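Local coordinates for Pbp related beta-lactamase (Pyrococcus abyssi, PDB 2QMI) that acts as an archaeal peptidase of the penicillin-binding protein and beta-lactamase family that assembles into an octamer, a self-compartmentalizing protease, at the interface of chains A and B. Sequence-based numbering; all coordinates share one arbitrary frame. Chains: chain A/B, Pbp related beta-lactamase.

The interface of chains A and B. Residues chain A 371-373, 443, 445; chain B 148-149, 151.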
# COMPACT_ATOMS: atom_id res chain seq x y z
N MET A 371 0.67 26.43 18.57
CA MET A 371 -0.44 25.97 19.42
C MET A 371 -1.31 27.11 19.95
O MET A 371 -0.83 28.22 20.20
CB MET A 371 0.09 25.20 20.64
CG MET A 371 0.96 24.03 20.32
SD MET A 371 0.12 22.96 19.15
CE MET A 371 -0.91 21.98 20.28
N GLY A 372 -2.59 26.82 20.12
CA GLY A 372 -3.50 27.81 20.65
C GLY A 372 -3.44 27.77 22.17
O GLY A 372 -2.55 27.14 22.74
N TYR A 373 -4.39 28.44 22.81
CA TYR A 373 -4.47 28.49 24.27
C TYR A 373 -4.44 27.06 24.83
O TYR A 373 -5.32 26.25 24.54
CB TYR A 373 -5.75 29.20 24.70
CG TYR A 373 -6.05 29.17 26.18
CD1 TYR A 373 -5.49 30.10 27.04
CD2 TYR A 373 -6.94 28.23 26.71
CE1 TYR A 373 -5.80 30.12 28.40
CE2 TYR A 373 -7.26 28.23 28.07
CZ TYR A 373 -6.70 29.17 28.91
OH TYR A 373 -7.04 29.19 30.24
N ARG A 443 -4.68 33.47 18.32
CA ARG A 443 -3.33 33.76 18.79
C ARG A 443 -2.71 32.36 18.84
O ARG A 443 -3.31 31.44 19.40
CB ARG A 443 -3.30 34.37 20.20
CG ARG A 443 -1.86 34.45 20.73
CD ARG A 443 -1.73 35.04 22.13
NE ARG A 443 -0.33 35.14 22.54
CZ ARG A 443 0.09 35.65 23.69
NH1 ARG A 443 -0.77 36.11 24.58
NH2 ARG A 443 1.39 35.70 23.96
N ILE A 445 1.17 30.14 19.35
CA ILE A 445 2.56 30.25 19.78
C ILE A 445 3.39 29.04 19.35
O ILE A 445 3.10 27.90 19.74
CB ILE A 445 2.66 30.41 21.31
CG1 ILE A 445 1.81 31.61 21.75
CG2 ILE A 445 4.13 30.58 21.73
CD1 ILE A 445 1.70 31.76 23.26
N LYS B 148 -3.97 35.92 31.06
CA LYS B 148 -2.58 35.82 30.61
C LYS B 148 -2.47 35.70 29.09
O LYS B 148 -1.39 35.87 28.52
CB LYS B 148 -1.90 34.61 31.26
CG LYS B 148 -1.86 34.66 32.78
CD LYS B 148 -1.34 33.35 33.39
CE LYS B 148 -1.44 33.39 34.91
NZ LYS B 148 -1.09 32.09 35.57
N TRP B 149 -3.59 35.40 28.44
CA TRP B 149 -3.63 35.22 26.98
C TRP B 149 -3.78 36.55 26.21
O TRP B 149 -3.57 36.59 24.99
CB TRP B 149 -4.78 34.27 26.64
CG TRP B 149 -4.75 33.68 25.25
CD1 TRP B 149 -5.72 33.79 24.30
CD2 TRP B 149 -3.74 32.83 24.71
NE1 TRP B 149 -5.38 33.04 23.19
CE2 TRP B 149 -4.17 32.44 23.42
CE3 TRP B 149 -2.51 32.34 25.18
CZ2 TRP B 149 -3.41 31.60 22.60
CZ3 TRP B 149 -1.76 31.50 24.36
CH2 TRP B 149 -2.22 31.14 23.09
N VAL B 151 -3.35 40.29 24.55
CA VAL B 151 -2.29 40.92 23.76
C VAL B 151 -2.54 42.42 23.55
O VAL B 151 -1.67 43.13 23.04
CB VAL B 151 -2.17 40.26 22.36
CG1 VAL B 151 -1.85 38.78 22.51
CG2 VAL B 151 -3.46 40.47 21.57
O HOH W 1 0.05 37.25 26.94
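B:Trp149 and A:Arg443 meet across the contact with matching first torsions. CG of B:Trp149 lies opposite its backbone N (chi1 -164°), which sends the indole into chain A. A:Arg443 is also anti at chi1. Its aliphatic stem passes obliquely across one face of the indole, from CB and CG near CZ2 to CD over the six-membered ring. The extended chain from CG to NE carries the guanidinium on to the B:Trp149 backbone.

The indole is sandwiched. On one face, CD of A:Arg443 sits 3.7 Å from the centroid of the six-membered ring of B:Trp149, a CH-pi contact. On the opposite face, CA of A:Tyr373 makes a second CH-pi contact, and its CB also lies over the indole. The phenol ring does not stack flat. It is turned 78° from the five-membered ring of B:Trp149 and meets it edge to face. At the far rim of the indole, the delta-methyl CD1 of A:Ile445 touches CZ3 of B:Trp149 at 3.6 Å. The same rim reaches the backbone of A:Gly372.

Polar contacts lie beyond the sandwich. NH1 of A:Arg443 donates a hydrogen bond to the backbone O of B:Trp149 at 2.9 Å. This oxygen lies in the guanidinium plane, but the donor stands well above the carbonyl plane, and the bond is bent (146° at H). NH1 of A:Arg443 also meets the O of water 1 at 2.7 Å in a nearly straight bond. The water continues to the backbone O of B:Lys148. NH1 thus serves two successive carbonyls at the end of 3-10 helix 143-149, B:Trp149 directly and B:Lys148 through the water, which should limit rotation of the guanidinium. CG1 of B:Val151 packs beside the arginine, 3.8 Å from CD of A:Arg443.

The patch joins the octamerisation domain of chain A to the beta-lactamase-like domain of chain B. Its symmetry twin repeats the contact with the chains exchanged. Together they are likely to help hold this pair of subunits within the octamer.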